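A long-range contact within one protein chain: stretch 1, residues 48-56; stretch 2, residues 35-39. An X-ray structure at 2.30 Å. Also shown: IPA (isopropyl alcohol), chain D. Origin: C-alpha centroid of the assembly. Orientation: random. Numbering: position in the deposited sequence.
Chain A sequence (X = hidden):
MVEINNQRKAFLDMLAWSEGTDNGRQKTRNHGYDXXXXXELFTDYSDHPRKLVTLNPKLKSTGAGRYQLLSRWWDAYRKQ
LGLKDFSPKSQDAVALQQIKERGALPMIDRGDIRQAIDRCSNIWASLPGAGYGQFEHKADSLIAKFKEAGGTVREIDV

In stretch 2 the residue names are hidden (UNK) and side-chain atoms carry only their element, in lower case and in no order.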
ATOM      1  N   HIS A  48      15.955  10.008  29.691  1.00 22.35           N
ATOM      2  CA  HIS A  48      16.037   8.802  28.875  1.00 21.81           C
ATOM      3  C   HIS A  48      17.538   8.530  28.801  1.00 20.27           C
ATOM      4  O   HIS A  48      18.318   9.454  28.615  1.00 24.35           O
ATOM      5  CB  HIS A  48      15.482   9.149  27.491  1.00 20.07           C
ATOM      6  CG  HIS A  48      15.352   7.985  26.563  1.00 17.87           C
ATOM      7  ND1 HIS A  48      16.432   7.414  25.932  1.00 19.75           N
ATOM      8  CD2 HIS A  48      14.260   7.323  26.115  1.00 17.46           C
ATOM      9  CE1 HIS A  48      16.015   6.446  25.135  1.00 20.09           C
ATOM     10  NE2 HIS A  48      14.700   6.374  25.228  1.00 18.07           N
ATOM     11  N   PRO A  49      17.968   7.267  28.936  1.00 21.45           N
ATOM     12  CA  PRO A  49      19.414   6.981  28.876  1.00 22.80           C
ATOM     13  C   PRO A  49      20.090   7.366  27.544  1.00 25.45           C
ATOM     14  O   PRO A  49      21.297   7.563  27.477  1.00 26.87           O
ATOM     15  CB  PRO A  49      19.485   5.474  29.163  1.00 16.43           C
ATOM     16  CG  PRO A  49      18.173   4.974  28.694  1.00 23.29           C
ATOM     17  CD  PRO A  49      17.190   6.032  29.139  1.00 20.00           C
ATOM     18  N   ARG A  50      19.297   7.417  26.481  1.00 27.36           N
ATOM     19  CA  ARG A  50      19.777   7.797  25.155  1.00 28.93           C
ATOM     20  C   ARG A  50      20.917   6.960  24.566  1.00 31.16           C
ATOM     21  O   ARG A  50      21.793   7.490  23.890  1.00 35.70           O
ATOM     22  CB  ARG A  50      20.151   9.282  25.144  1.00 26.90           C
ATOM     23  CG  ARG A  50      18.962  10.193  25.384  1.00 26.36           C
ATOM     24  CD  ARG A  50      19.367  11.637  25.449  1.00 24.69           C
ATOM     25  NE  ARG A  50      18.337  12.456  26.074  1.00 17.36           N
ATOM     26  CZ  ARG A  50      17.276  12.954  25.448  1.00 21.66           C
ATOM     27  NH1 ARG A  50      17.081  12.730  24.156  1.00 24.06           N
ATOM     28  NH2 ARG A  50      16.379  13.654  26.131  1.00 22.08           N
ATOM     29  N   LYS A  51      20.898   5.655  24.794  1.00 33.71           N
ATOM     30  CA  LYS A  51      21.926   4.792  24.244  1.00 32.63           C
ATOM     31  C   LYS A  51      21.421   4.183  22.952  1.00 32.06           C
ATOM     32  O   LYS A  51      20.276   3.729  22.879  1.00 31.67           O
ATOM     33  CB  LYS A  51      22.272   3.668  25.216  1.00 35.74           C
ATOM     34  CG  LYS A  51      23.382   4.018  26.167  1.00 48.31           C
ATOM     35  CD  LYS A  51      23.904   2.784  26.883  1.00 57.48           C
ATOM     36  CE  LYS A  51      25.225   3.104  27.577  1.00 64.90           C
ATOM     37  NZ  LYS A  51      25.785   1.962  28.353  1.00 69.24           N
ATOM     38  N   LEU A  52      22.235   4.261  21.907  1.00 30.47           N
ATOM     39  CA  LEU A  52      21.871   3.641  20.641  1.00 31.91           C
ATOM     40  C   LEU A  52      22.517   2.257  20.715  1.00 30.04           C
ATOM     41  O   LEU A  52      23.736   2.133  20.856  1.00 32.57           O
ATOM     42  CB  LEU A  52      22.399   4.449  19.447  1.00 33.07           C
ATOM     43  CG  LEU A  52      22.045   3.953  18.035  1.00 36.81           C
ATOM     44  CD1 LEU A  52      20.582   3.624  17.921  1.00 36.13           C
ATOM     45  CD2 LEU A  52      22.409   5.007  17.014  1.00 37.76           C
ATOM     46  N   VAL A  53      21.675   1.236  20.799  1.00 30.80           N
ATOM     47  CA  VAL A  53      22.128  -0.146  20.886  1.00 30.88           C
ATOM     48  C   VAL A  53      21.974  -0.829  19.529  1.00 30.82           C
ATOM     49  O   VAL A  53      20.949  -0.674  18.861  1.00 29.47           O
ATOM     50  CB  VAL A  53      21.328  -0.929  21.969  1.00 29.46           C
ATOM     51  CG1 VAL A  53      21.803  -2.372  22.047  1.00 27.96           C
ATOM     52  CG2 VAL A  53      21.492  -0.252  23.325  1.00 27.87           C
ATOM     53  N   THR A  54      23.021  -1.529  19.104  1.00 33.87           N
ATOM     54  CA  THR A  54      23.013  -2.246  17.834  1.00 36.01           C
ATOM     55  C   THR A  54      22.622  -3.665  18.161  1.00 37.65           C
ATOM     56  O   THR A  54      23.345  -4.343  18.879  1.00 41.48           O
ATOM     57  CB  THR A  54      24.414  -2.298  17.199  1.00 37.50           C
ATOM     58  OG1 THR A  54      24.938  -0.969  17.072  1.00 43.90           O
ATOM     59  CG2 THR A  54      24.355  -2.960  15.824  1.00 37.11           C
ATOM     60  N   LEU A  55      21.468  -4.102  17.671  1.00 38.72           N
ATOM     61  CA  LEU A  55      20.999  -5.461  17.916  1.00 42.28           C
ATOM     62  C   LEU A  55      21.572  -6.405  16.857  1.00 46.05           C
ATOM     63  O   LEU A  55      21.765  -7.589  17.106  1.00 47.63           O
ATOM     64  CB  LEU A  55      19.471  -5.489  17.943  1.00 42.42           C
ATOM     65  CG  LEU A  55      18.919  -4.511  18.990  1.00 43.25           C
ATOM     66  CD1 LEU A  55      17.435  -4.317  18.801  1.00 44.99           C
ATOM     67  CD2 LEU A  55      19.240  -4.999  20.397  1.00 42.38           C
ATOM     68  N   ASN A  56      21.845  -5.857  15.679  1.00 49.27           N
ATOM     69  CA  ASN A  56      22.448  -6.569  14.549  1.00 52.79           C
ATOM     70  C   ASN A  56      22.729  -5.446  13.548  1.00 55.51           C
ATOM     71  O   ASN A  56      22.250  -4.335  13.743  1.00 58.55           O
ATOM     72  CB  ASN A  56      21.533  -7.679  13.986  1.00 52.03           C
ATOM     73  CG  ASN A  56      20.317  -7.148  13.285  1.00 53.04           C
ATOM     74  OD1 ASN A  56      20.420  -6.391  12.324  1.00 57.05           O
ATOM     75  ND2 ASN A  56      19.151  -7.555  13.746  1.00 52.91           N
ATOM     76  N   UNK A  35      14.854  -0.826  32.030  1.00 17.90           N
ATOM     77  CA  UNK A  35      15.405  -1.618  30.946  1.00 19.37           C
ATOM     78  C   UNK A  35      15.705  -0.853  29.655  1.00 21.67           C
ATOM     79  O   UNK A  35      14.873  -0.076  29.177  1.00 22.72           O
ATOM     80  c   UNK A  35      14.358  -3.693  31.886  1.00 11.87           C
ATOM     81  c   UNK A  35      14.482  -2.815  30.636  1.00 18.86           C
ATOM     82  c   UNK A  35      15.042  -3.634  29.469  1.00 11.20           C
ATOM     83  N   UNK A  36      16.925  -1.031  29.141  1.00 21.90           N
ATOM     84  CA  UNK A  36      17.364  -0.414  27.885  1.00 19.49           C
ATOM     85  C   UNK A  36      17.279  -1.528  26.844  1.00 18.89           C
ATOM     86  O   UNK A  36      17.550  -2.697  27.167  1.00 16.11           O
ATOM     87  c   UNK A  36      19.014   1.158  28.990  1.00 17.34           C
ATOM     88  c   UNK A  36      19.263   0.640  26.592  1.00 15.20           C
ATOM     89  c   UNK A  36      18.844   0.067  27.944  1.00 17.54           C
ATOM     90  c   UNK A  36      20.466   1.481  29.290  1.00 19.31           C
ATOM     91  N   UNK A  37      16.884  -1.179  25.619  1.00 18.05           N
ATOM     92  CA  UNK A  37      16.801  -2.145  24.528  1.00 19.34           C
ATOM     93  C   UNK A  37      18.101  -2.965  24.509  1.00 23.68           C
ATOM     94  O   UNK A  37      19.209  -2.416  24.614  1.00 24.53           O
ATOM     95  c   UNK A  37      17.745  -0.456  22.850  1.00 15.67           C
ATOM     96  c   UNK A  37      16.591  -1.431  23.163  1.00 17.86           C
ATOM     97  c   UNK A  37      16.447  -2.450  22.085  1.00 18.65           C
ATOM     98  N   UNK A  38      17.970  -4.286  24.434  1.00 25.34           N
ATOM     99  CA  UNK A  38      19.159  -5.120  24.441  1.00 28.99           C
ATOM    100  C   UNK A  38      19.304  -5.833  25.782  1.00 29.66           C
ATOM    101  O   UNK A  38      19.952  -6.880  25.862  1.00 28.88           O
ATOM    102  N   UNK A  39      18.757  -5.251  26.847  1.00 27.06           N
ATOM    103  CA  UNK A  39      18.816  -5.909  28.138  1.00 25.30           C
ATOM    104  C   UNK A  39      19.629  -5.282  29.253  1.00 26.65           C
ATOM    105  O   UNK A  39      19.664  -5.820  30.365  1.00 30.06           O
TER
HETATM  106  C1  IPA D 350      14.372  -4.946  26.362  1.00 35.08           C
HETATM  107  C2  IPA D 350      14.315  -6.092  25.367  1.00 33.56           C
HETATM  108  C3  IPA D 350      13.331  -5.787  24.257  1.00 40.03           C
HETATM  109  O2  IPA D 350      15.594  -6.225  24.769  1.00 38.94           O

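Position 35 carries three side-chain carbons, one attached to the backbone and bearing the other two, so the side chain forks at once and ends in two methyls. None of these atoms touches stretch 1, since the CA-to-CB bond points away from it. The residue is Val35. Its compact apolar side chain suits a buried site, and its CG1 lies 3.4 Å from C1 of the isopropyl alcohol, a molecule probably taken up from the crystallisation liquor.

Position 36 has four carbons, forked at the first, with one arm two carbons long and the other a single methyl. The CA-to-CB bond points toward stretch 1, and the carbons lie against Pro49, Val53 and Lys51. That pattern identifies Ile36. The branched chain spreads over its partners: CG1 lies 3.9 Å from Pro49 CG, CG2 packs 4.1 Å from Val53 CG2, and CD1 comes within 4.4 Å of Lys51 CD, an aliphatic part of that long side chain. A buried residue with this much hydrocarbon can meet all three without leaving a polar group unsatisfied.

Position 37 again shows three carbons, one carrying two, and these lie against the side chains of Val53 and Leu55. It is Val37, with chi1 in the p well. Valine suits the place because the fork at CB sets two methyls apart: CG1 approaches Val53 CB at 3.7 Å, while CG2 reaches Leu55 CD1 at 3.9 Å. The carbonyl O of Val37 also sits 3.4 Å from Val53 CG2.

Position 38 has no side-chain atoms, and its bare CA rests 4.0 Å from Leu55 CD2. It is therefore Gly38. Its phi/psi of 107/-26 would jam a CB against the carbonyl O of the preceding residue, and an ideal CB would also lie only 3.2 Å from Val53 CG1. The backbone N of Gly38 donates a hydrogen bond of 3.1 Å to IPA O2.

Position 39 likewise has no side-chain atoms and touches nothing on stretch 1. It is Gly39, at 114/-3, where a CB would again crowd the preceding carbonyl O. The N of Gly39 donates a 2.8 Å hydrogen bond to Ile36 O, closing a type II turn from Ile36 to Gly39.

The contact works by apolar packing, with no hydrogen bond between the stretches. The CA-to-CB bond of Val53 points toward stretch 2, and the side chain packs against Ile36 and Val37; those of Leu52 and Thr54 point away. The CA-to-CB bond of Leu55 points sideways, but the end of the side chain comes nearer and packs against Val37 and Gly38, while Pro49 and Lys51 extend the apolar surface along Ile36. Together the two stretches bury 297 Å², counting both sides.

Stretch 2 (35-39) VIVGG
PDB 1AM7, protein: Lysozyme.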